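PDB 1R9D: glycerol dehydratase from Clostridium butyricum, which probably dehydrates glycerol to 3-hydroxypropionaldehyde by glycyl-radical chemistry, without the vitamin B12 cofactor. Local coordinates for residues E542-G547 / N629-N634; L700-F705 / H733-V738; L757-A762 / N777-R782. One frame throughout, in Å; residues are numbered along the deposited sequence.

In the fold
Following the chain from the N terminus, the three contacts come in series, neither nesting nor crossing. Interaction 1 closes an 81-residue, largely helical excursion by fastening the loop after helix 607-624 to strand 543-551. Interaction 2 closes the beta-alpha-beta unit of strand 702-705, helix 712-728 and strand 733-738. Interaction 3 spans only 14 residues and brings the end of helix 773-781 and the residue after it back to strand 758-760 and Val761 just beyond it, near Gly763, the predicted radical site. Interactions 2 and 3 touch, their centres about 11 Å apart, which joins the sheet edge to the C-terminal segment. Interaction 1 stands apart, its centre about 30 Å from that of interaction 2.

Interaction 1: E542-G547 / N629-N634; sequences EYNFSG and NPRGGN
Arg631 reaches out of a type I beta turn, Asn629 to Gly632, and takes hold of the main chain at Phe545. The turn belongs to the loop between helix 607-624 and strand 634-635, a strand that runs parallel to 543-551.

The guanidinium carries the charged part of the contact. Arg631 NH1 and NH2 lie 3.2 and 3.1 Å from Phe545 O and grip it end-on from the same face of the carbonyl plane. NH1 also donates to OD1 of Asn544 at 3.2 Å, with 160° at the hydrogen and on a lone pair in the amide plane. A bend at chi3 (-78°) turns the guanidinium toward the strand, with CG of Asn629 over one face, offset toward the rim. Beyond these segments, Asp510 of helix 484-516 forms a salt bridge with NH2 and probably offsets the charge, while Trp445 adds a cation-pi contact.

The side-chain amide of Asn629 makes hydrogen bonds in two directions. Its ND2 donates to Ser546 OG at 2.9 Å, linking turn to strand. Its OD1 accepts from the backbone N of Arg631, an Asx turn, and from that of Gly633, the two donors coming from opposite faces of the amide plane.

The two glycines suit their places for different reasons. Gly632 has a positive phi (76°), which glycine adopts easily, whereas Gly633, with no side chain, lets its CA come to 3.2 Å from Asn544 O in a CA-H...O contact. That same oxygen receives a hydrogen bond from a water 3.0 Å away, and the water in turn accepts from Asn634 N at 2.9 Å.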
loop_
_atom_site.group_PDB
_atom_site.type_symbol
_atom_site.label_atom_id
_atom_site.label_comp_id
_atom_site.label_asym_id
_atom_site.label_seq_id
_atom_site.Cartn_x
_atom_site.Cartn_y
_atom_site.Cartn_z
ATOM N N GLU A 542 -12.029 15.143 8.375
ATOM C CA GLU A 542 -11.796 15.849 9.637
ATOM C C GLU A 542 -12.237 14.950 10.794
ATOM O O GLU A 542 -11.566 14.868 11.827
ATOM C CB GLU A 542 -12.609 17.151 9.660
ATOM C CG GLU A 542 -12.702 17.857 11.025
ATOM C CD GLU A 542 -11.356 18.327 11.560
ATOM O OE1 GLU A 542 -10.442 18.579 10.743
ATOM O OE2 GLU A 542 -11.221 18.464 12.802
ATOM N N TYR A 543 -13.369 14.276 10.606
ATOM C CA TYR A 543 -13.928 13.381 11.618
ATOM C C TYR A 543 -13.961 11.943 11.097
ATOM O O TYR A 543 -14.389 11.699 9.973
ATOM C CB TYR A 543 -15.356 13.824 11.977
ATOM C CG TYR A 543 -15.450 15.228 12.537
ATOM C CD1 TYR A 543 -16.150 16.231 11.862
ATOM C CD2 TYR A 543 -14.836 15.553 13.742
ATOM C CE1 TYR A 543 -16.239 17.533 12.382
ATOM C CE2 TYR A 543 -14.913 16.845 14.268
ATOM C CZ TYR A 543 -15.613 17.828 13.588
ATOM O OH TYR A 543 -15.684 19.099 14.125
ATOM N N ASN A 544 -13.504 10.996 11.916
ATOM C CA ASN A 544 -13.491 9.583 11.529
ATOM C C ASN A 544 -14.106 8.686 12.597
ATOM O O ASN A 544 -13.789 8.809 13.783
ATOM C CB ASN A 544 -12.062 9.117 11.260
ATOM C CG ASN A 544 -11.523 9.624 9.943
ATOM O OD1 ASN A 544 -11.801 9.057 8.888
ATOM N ND2 ASN A 544 -10.755 10.705 9.997
ATOM N N PHE A 545 -14.972 7.772 12.168
ATOM C CA PHE A 545 -15.627 6.842 13.085
ATOM C C PHE A 545 -15.872 5.515 12.386
ATOM O O PHE A 545 -15.589 5.364 11.198
ATOM C CB PHE A 545 -16.996 7.372 13.541
ATOM C CG PHE A 545 -16.953 8.722 14.197
ATOM C CD1 PHE A 545 -17.376 9.853 13.511
ATOM C CD2 PHE A 545 -16.479 8.866 15.501
ATOM C CE1 PHE A 545 -17.329 11.113 14.105
ATOM C CE2 PHE A 545 -16.427 10.124 16.104
ATOM C CZ PHE A 545 -16.850 11.246 15.407
ATOM N N SER A 546 -16.382 4.557 13.155
ATOM C CA SER A 546 -16.781 3.235 12.663
ATOM C C SER A 546 -18.009 2.907 13.516
ATOM O O SER A 546 -17.975 3.082 14.734
ATOM C CB SER A 546 -15.678 2.200 12.865
ATOM O OG SER A 546 -14.640 2.382 11.914
ATOM N N GLY A 547 -19.091 2.450 12.888
ATOM C CA GLY A 547 -20.307 2.197 13.652
ATOM C C GLY A 547 -21.060 0.889 13.473
ATOM O O GLY A 547 -21.789 0.717 12.492
ATOM N N ASN A 629 -10.174 2.660 14.651
ATOM C CA ASN A 629 -9.994 2.165 13.290
ATOM C C ASN A 629 -8.697 2.666 12.652
ATOM O O ASN A 629 -8.011 3.521 13.213
ATOM C CB ASN A 629 -11.204 2.550 12.420
ATOM C CG ASN A 629 -11.414 4.047 12.324
ATOM O OD1 ASN A 629 -10.473 4.809 12.082
ATOM N ND2 ASN A 629 -12.661 4.479 12.487
ATOM N N PRO A 630 -8.340 2.125 11.471
ATOM C CA PRO A 630 -7.115 2.522 10.764
ATOM C C PRO A 630 -7.055 3.997 10.373
ATOM O O PRO A 630 -5.995 4.504 10.003
ATOM C CB PRO A 630 -7.107 1.609 9.538
ATOM C CG PRO A 630 -7.836 0.389 10.014
ATOM C CD PRO A 630 -8.979 0.976 10.803
ATOM N N ARG A 631 -8.191 4.682 10.440
ATOM C CA ARG A 631 -8.243 6.095 10.089
ATOM C C ARG A 631 -8.069 6.979 11.320
ATOM O O ARG A 631 -8.276 8.190 11.261
ATOM C CB ARG A 631 -9.568 6.414 9.389
ATOM C CG ARG A 631 -9.671 5.827 7.980
ATOM C CD ARG A 631 -11.100 5.869 7.447
ATOM N NE ARG A 631 -11.931 4.808 8.013
ATOM C CZ ARG A 631 -12.909 5.001 8.890
ATOM N NH1 ARG A 631 -13.193 6.225 9.322
ATOM N NH2 ARG A 631 -13.614 3.965 9.329
ATOM N N GLY A 632 -7.688 6.359 12.433
ATOM C CA GLY A 632 -7.477 7.093 13.670
ATOM C C GLY A 632 -8.747 7.503 14.395
ATOM O O GLY A 632 -8.703 8.315 15.325
ATOM N N GLY A 633 -9.883 6.949 13.976
ATOM C CA GLY A 633 -11.141 7.291 14.612
ATOM C C GLY A 633 -11.617 6.254 15.612
ATOM O O GLY A 633 -11.111 5.132 15.648
ATOM N N ASN A 634 -12.597 6.631 16.425
ATOM C CA ASN A 634 -13.150 5.729 17.428
ATOM C C ASN A 634 -14.409 5.036 16.938
ATOM O O ASN A 634 -15.166 5.594 16.143
ATOM C CB ASN A 634 -13.505 6.501 18.698
ATOM C CG ASN A 634 -12.337 6.631 19.647
ATOM O OD1 ASN A 634 -11.986 5.683 20.354
ATOM N ND2 ASN A 634 -11.718 7.806 19.663
HETATM O O HOH W 1 -13.100 9.480 16.673
#

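Interaction 2: L700-F705 / H733-V738; sequences LFNQKF and HVQFNV
The rings of His733, Phe701 and Phe705 all meet the facing segment at their edges, in the parallel pair of a beta-alpha-beta unit whose connection is helix 712-728. The imidazole edge offers ND1 to Phe701 N at 3.2 Å, a nearly straight bond (171°) lying in the ring plane. His733 O sits at the edge of the Phe701 ring. With CG anti to its backbone N (chi1 -179°), that ring lies alongside Val734, and its CD2 touches CG2 there at 3.7 Å. Phe736 CD2 comes to the edge of the Phe705 ring, 3.5 Å from CE1, the two planes inclined at 45°.

With Gln703, these last two phenylalanines form the sheet face that packs on helices 712-728 and 680-687; their apolar bulk suits the buried interface with Leu719, Leu722 and Ile723. The opposite face, with Asn702, Lys704, Gln735 and Asn737, is polar: Asn702 ND2 bonds to Asp667, and Asn737 ND2 to Arg760 O. Here the aliphatic CG of Lys704 lies 3.9 Å from CB of Asn737.

The backbone ladder runs from Phe701 O, which accepts from Gln735 N, through Gln703, bonded by its N to Gln735 O and by its O to Asn737 N. It ends where Phe705 N donates to Asn737 O at 2.8 Å.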
loop_
_atom_site.group_PDB
_atom_site.type_symbol
_atom_site.label_atom_id
_atom_site.label_comp_id
_atom_site.label_asym_id
_atom_site.label_seq_id
_atom_site.Cartn_x
_atom_site.Cartn_y
_atom_site.Cartn_z
ATOM N N LEU A 700 -33.020 3.421 17.015
ATOM C CA LEU A 700 -34.259 3.510 16.249
ATOM C C LEU A 700 -35.487 3.036 17.026
ATOM O O LEU A 700 -35.513 1.923 17.550
ATOM C CB LEU A 700 -34.096 2.697 14.963
ATOM C CG LEU A 700 -35.190 2.735 13.891
ATOM C CD1 LEU A 700 -34.552 2.543 12.535
ATOM C CD2 LEU A 700 -36.221 1.655 14.162
ATOM N N PHE A 701 -36.509 3.883 17.067
ATOM C CA PHE A 701 -37.741 3.571 17.783
ATOM C C PHE A 701 -38.960 3.612 16.851
ATOM O O PHE A 701 -39.291 4.658 16.301
ATOM C CB PHE A 701 -37.888 4.564 18.946
ATOM C CG PHE A 701 -39.114 4.355 19.799
ATOM C CD1 PHE A 701 -39.704 3.099 19.917
ATOM C CD2 PHE A 701 -39.650 5.417 20.521
ATOM C CE1 PHE A 701 -40.817 2.904 20.745
ATOM C CE2 PHE A 701 -40.763 5.232 21.357
ATOM C CZ PHE A 701 -41.343 3.975 21.466
ATOM N N ASN A 702 -39.606 2.459 16.675
ATOM C CA ASN A 702 -40.792 2.333 15.819
ATOM C C ASN A 702 -42.073 2.259 16.639
ATOM O O ASN A 702 -42.125 1.558 17.649
ATOM C CB ASN A 702 -40.761 1.034 15.004
ATOM C CG ASN A 702 -40.124 1.185 13.639
ATOM O OD1 ASN A 702 -40.346 2.170 12.932
ATOM N ND2 ASN A 702 -39.354 0.177 13.243
ATOM N N GLN A 703 -43.099 2.971 16.189
ATOM C CA GLN A 703 -44.413 2.908 16.812
ATOM C C GLN A 703 -45.430 2.861 15.673
ATOM O O GLN A 703 -45.221 3.466 14.618
ATOM C CB GLN A 703 -44.665 4.089 17.757
ATOM C CG GLN A 703 -44.161 3.799 19.177
ATOM C CD GLN A 703 -44.809 4.669 20.243
ATOM O OE1 GLN A 703 -44.890 4.283 21.412
ATOM N NE2 GLN A 703 -45.261 5.844 19.851
ATOM N N LYS A 704 -46.499 2.096 15.872
ATOM C CA LYS A 704 -47.535 1.942 14.858
ATOM C C LYS A 704 -48.888 2.328 15.432
ATOM O O LYS A 704 -49.284 1.834 16.487
ATOM C CB LYS A 704 -47.576 0.491 14.363
ATOM C CG LYS A 704 -48.602 0.243 13.262
ATOM C CD LYS A 704 -48.470 -1.151 12.664
ATOM C CE LYS A 704 -48.828 -2.233 13.664
ATOM N NZ LYS A 704 -48.788 -3.593 13.054
ATOM N N PHE A 705 -49.592 3.210 14.733
ATOM C CA PHE A 705 -50.899 3.664 15.191
ATOM C C PHE A 705 -52.061 3.288 14.293
ATOM O O PHE A 705 -51.928 3.217 13.067
ATOM C CB PHE A 705 -50.917 5.187 15.347
ATOM C CG PHE A 705 -50.289 5.675 16.613
ATOM C CD1 PHE A 705 -48.959 6.076 16.638
ATOM C CD2 PHE A 705 -51.023 5.702 17.794
ATOM C CE1 PHE A 705 -48.364 6.502 17.829
ATOM C CE2 PHE A 705 -50.441 6.122 18.985
ATOM C CZ PHE A 705 -49.107 6.524 19.003
ATOM N N HIS A 733 -34.683 9.143 18.556
ATOM C CA HIS A 733 -35.480 9.176 17.334
ATOM C C HIS A 733 -36.787 8.401 17.477
ATOM O O HIS A 733 -36.889 7.494 18.295
ATOM C CB HIS A 733 -34.649 8.566 16.187
ATOM C CG HIS A 733 -35.455 7.794 15.183
ATOM N ND1 HIS A 733 -35.982 6.547 15.445
ATOM C CD2 HIS A 733 -35.848 8.110 13.926
ATOM C CE1 HIS A 733 -36.667 6.129 14.394
ATOM N NE2 HIS A 733 -36.602 7.059 13.458
ATOM N N VAL A 734 -37.781 8.772 16.674
ATOM C CA VAL A 734 -39.050 8.062 16.660
ATOM C C VAL A 734 -39.701 8.265 15.288
ATOM O O VAL A 734 -39.501 9.294 14.641
ATOM C CB VAL A 734 -39.993 8.534 17.811
ATOM C CG1 VAL A 734 -40.477 9.953 17.561
ATOM C CG2 VAL A 734 -41.165 7.559 17.954
ATOM N N GLN A 735 -40.447 7.266 14.830
ATOM C CA GLN A 735 -41.120 7.349 13.537
ATOM C C GLN A 735 -42.392 6.521 13.653
ATOM O O GLN A 735 -42.467 5.626 14.496
ATOM C CB GLN A 735 -40.212 6.804 12.440
ATOM C CG GLN A 735 -39.822 5.358 12.632
ATOM C CD GLN A 735 -38.682 4.941 11.733
ATOM O OE1 GLN A 735 -38.435 3.748 11.540
ATOM N NE2 GLN A 735 -37.966 5.920 11.189
ATOM N N PHE A 736 -43.379 6.797 12.804
ATOM C CA PHE A 736 -44.654 6.097 12.908
ATOM C C PHE A 736 -45.292 5.538 11.647
ATOM O O PHE A 736 -45.269 6.165 10.589
ATOM C CB PHE A 736 -45.706 7.016 13.540
ATOM C CG PHE A 736 -45.218 7.783 14.731
ATOM C CD1 PHE A 736 -44.524 8.978 14.571
ATOM C CD2 PHE A 736 -45.445 7.308 16.017
ATOM C CE1 PHE A 736 -44.059 9.690 15.679
ATOM C CE2 PHE A 736 -44.986 8.009 17.130
ATOM C CZ PHE A 736 -44.291 9.203 16.961
ATOM N N ASN A 737 -45.885 4.359 11.793
ATOM C CA ASN A 737 -46.639 3.734 10.720
ATOM C C ASN A 737 -48.072 4.086 11.120
ATOM O O ASN A 737 -48.419 4.049 12.305
ATOM C CB ASN A 737 -46.480 2.212 10.722
ATOM C CG ASN A 737 -45.610 1.707 9.582
ATOM O OD1 ASN A 737 -45.693 2.199 8.452
ATOM N ND2 ASN A 737 -44.789 0.706 9.866
ATOM N N VAL A 738 -48.887 4.465 10.147
ATOM C CA VAL A 738 -50.282 4.802 10.403
ATOM C C VAL A 738 -51.043 4.187 9.243
ATOM O O VAL A 738 -51.265 4.838 8.223
ATOM C CB VAL A 738 -50.517 6.327 10.406
ATOM C CG1 VAL A 738 -51.979 6.629 10.724
ATOM C CG2 VAL A 738 -49.613 6.995 11.429
#

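Interaction 3: L757-A762 / N777-R782; sequences LIVRVA and NDIIAR
Val761 O is gripped end-on by two nitrogens of Arg782, whose NH2 and NH1 lie 2.8 and 3.0 Å from it. The oxygen stays close to the guanidinium plane, yet the two donors use it differently: NH1 arrives in the carbonyl plane on a lone pair, while NH2 comes in from above that plane, 41° out of it. A third, weak bond reaches the same oxygen from Asn702 ND2. Arginine suits the place because a long chain, extended from CG to NE, can span the gap from the helix end and still offer two N-H groups to one acceptor.

Ile779 backs this grip. Its CG1 lies 3.8 Å above the centre of the guanidinium, covering one face of the flat group. With CG1 anti to the carbonyl carbon (chi1 -67°), the side chain divides between two valines. CG2 meets CG2 of Val759 tip to tip at 3.9 Å, and CD1 comes within 4.0 Å of CG2 of Val761, whose side chain crosses that of Ile779 at about a right angle. CD1 also lies 3.8 Å from Arg760 O. Branched aliphatic residues suit this buried junction, where short, compact arms meet between strand and helix.

Strand 758-760 pairs antiparallel with 765-767, and the turn joining them carries Gly763, the predicted radical position, with no radical present in this structure. Helix 773-781 follows, and Lys704 of strand 702-705 bonds through NZ to Ile779 O and Arg782 O, a positive group that would be expected to interact favourably with the carbonyls at the C-terminal end of the helix. Asn737 of strand 733-738 touches both Val759 and Arg782, so the hairpin and the helix end lie together against the polar face of the 702-705 and 733-738 pair.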
loop_
_atom_site.group_PDB
_atom_site.type_symbol
_atom_site.label_atom_id
_atom_site.label_comp_id
_atom_site.label_asym_id
_atom_site.label_seq_id
_atom_site.Cartn_x
_atom_site.Cartn_y
_atom_site.Cartn_z
ATOM N N LEU A 757 -48.650 0.913 -2.498
ATOM C CA LEU A 757 -48.713 0.879 -1.036
ATOM C C LEU A 757 -47.318 0.974 -0.420
ATOM O O LEU A 757 -46.470 0.121 -0.664
ATOM C CB LEU A 757 -49.391 -0.413 -0.563
ATOM C CG LEU A 757 -49.423 -0.633 0.956
ATOM C CD1 LEU A 757 -50.258 0.448 1.618
ATOM C CD2 LEU A 757 -49.990 -2.009 1.263
ATOM N N ILE A 758 -47.098 2.014 0.381
ATOM C CA ILE A 758 -45.810 2.230 1.041
ATOM C C ILE A 758 -45.942 1.957 2.535
ATOM O O ILE A 758 -46.958 2.294 3.141
ATOM C CB ILE A 758 -45.323 3.686 0.886
ATOM C CG1 ILE A 758 -45.320 4.092 -0.590
ATOM C CG2 ILE A 758 -43.914 3.827 1.476
ATOM C CD1 ILE A 758 -44.407 3.245 -1.455
ATOM N N VAL A 759 -44.911 1.356 3.124
ATOM C CA VAL A 759 -44.921 1.057 4.552
ATOM C C VAL A 759 -43.548 1.314 5.174
ATOM O O VAL A 759 -42.520 1.220 4.505
ATOM C CB VAL A 759 -45.299 -0.417 4.816
ATOM C CG1 VAL A 759 -44.236 -1.339 4.247
ATOM C CG2 VAL A 759 -45.458 -0.658 6.304
ATOM N N ARG A 760 -43.542 1.638 6.460
ATOM C CA ARG A 760 -42.297 1.891 7.171
ATOM C C ARG A 760 -41.743 0.572 7.698
ATOM O O ARG A 760 -42.460 -0.185 8.358
ATOM C CB ARG A 760 -42.550 2.826 8.355
ATOM C CG ARG A 760 -41.296 3.403 8.961
ATOM C CD ARG A 760 -40.611 4.293 7.943
ATOM N NE ARG A 760 -39.490 5.016 8.516
ATOM C CZ ARG A 760 -38.766 5.910 7.854
ATOM N NH1 ARG A 760 -39.046 6.190 6.587
ATOM N NH2 ARG A 760 -37.769 6.530 8.464
ATOM N N VAL A 761 -40.480 0.290 7.400
ATOM C CA VAL A 761 -39.844 -0.923 7.888
ATOM C C VAL A 761 -39.083 -0.531 9.162
ATOM O O VAL A 761 -39.585 -0.729 10.268
ATOM C CB VAL A 761 -38.876 -1.519 6.833
ATOM C CG1 VAL A 761 -38.273 -2.813 7.352
ATOM C CG2 VAL A 761 -39.629 -1.791 5.531
ATOM N N ALA A 762 -37.893 0.047 9.009
ATOM C CA ALA A 762 -37.102 0.484 10.162
ATOM C C ALA A 762 -36.053 1.499 9.724
ATOM O O ALA A 762 -34.964 1.125 9.294
ATOM C CB ALA A 762 -36.429 -0.718 10.830
ATOM N N ASN A 777 -44.813 -9.916 7.407
ATOM C CA ASN A 777 -45.466 -10.451 8.598
ATOM C C ASN A 777 -44.943 -9.843 9.894
ATOM O O ASN A 777 -45.698 -9.671 10.845
ATOM C CB ASN A 777 -45.321 -11.975 8.654
ATOM C CG ASN A 777 -46.124 -12.675 7.570
ATOM O OD1 ASN A 777 -47.076 -12.109 7.031
ATOM N ND2 ASN A 777 -45.755 -13.913 7.260
ATOM N N ASP A 778 -43.654 -9.525 9.941
ATOM C CA ASP A 778 -43.089 -8.929 11.146
ATOM C C ASP A 778 -43.723 -7.555 11.361
ATOM O O ASP A 778 -44.065 -7.190 12.485
ATOM C CB ASP A 778 -41.566 -8.790 11.023
ATOM C CG ASP A 778 -40.914 -8.326 12.321
ATOM O OD1 ASP A 778 -40.128 -7.353 12.285
ATOM O OD2 ASP A 778 -41.183 -8.940 13.375
ATOM N N ILE A 779 -43.892 -6.799 10.276
ATOM C CA ILE A 779 -44.490 -5.469 10.367
ATOM C C ILE A 779 -45.963 -5.544 10.768
ATOM O O ILE A 779 -46.435 -4.761 11.591
ATOM C CB ILE A 779 -44.360 -4.707 9.028
ATOM C CG1 ILE A 779 -42.881 -4.413 8.753
ATOM C CG2 ILE A 779 -45.174 -3.421 9.068
ATOM C CD1 ILE A 779 -42.608 -3.807 7.379
ATOM N N ILE A 780 -46.687 -6.489 10.186
ATOM C CA ILE A 780 -48.102 -6.652 10.509
ATOM C C ILE A 780 -48.281 -7.057 11.979
ATOM O O ILE A 780 -49.254 -6.660 12.625
ATOM C CB ILE A 780 -48.747 -7.728 9.589
ATOM C CG1 ILE A 780 -48.797 -7.205 8.150
ATOM C CG2 ILE A 780 -50.146 -8.075 10.074
ATOM C CD1 ILE A 780 -49.161 -8.264 7.117
ATOM N N ALA A 781 -47.331 -7.829 12.501
ATOM C CA ALA A 781 -47.400 -8.315 13.880
ATOM C C ALA A 781 -47.038 -7.289 14.951
ATOM O O ALA A 781 -47.245 -7.532 16.143
ATOM C CB ALA A 781 -46.526 -9.554 14.035
ATOM N N ARG A 782 -46.505 -6.146 14.539
ATOM C CA ARG A 782 -46.136 -5.115 15.499
ATOM C C ARG A 782 -47.347 -4.615 16.272
ATOM O O ARG A 782 -48.473 -4.623 15.770
ATOM C CB ARG A 782 -45.474 -3.942 14.782
ATOM C CG ARG A 782 -44.108 -4.280 14.231
ATOM C CD ARG A 782 -43.560 -3.140 13.397
ATOM N NE ARG A 782 -42.280 -3.499 12.795
ATOM C CZ ARG A 782 -41.616 -2.729 11.940
ATOM N NH1 ARG A 782 -42.113 -1.552 11.585
ATOM N NH2 ARG A 782 -40.456 -3.141 11.443
#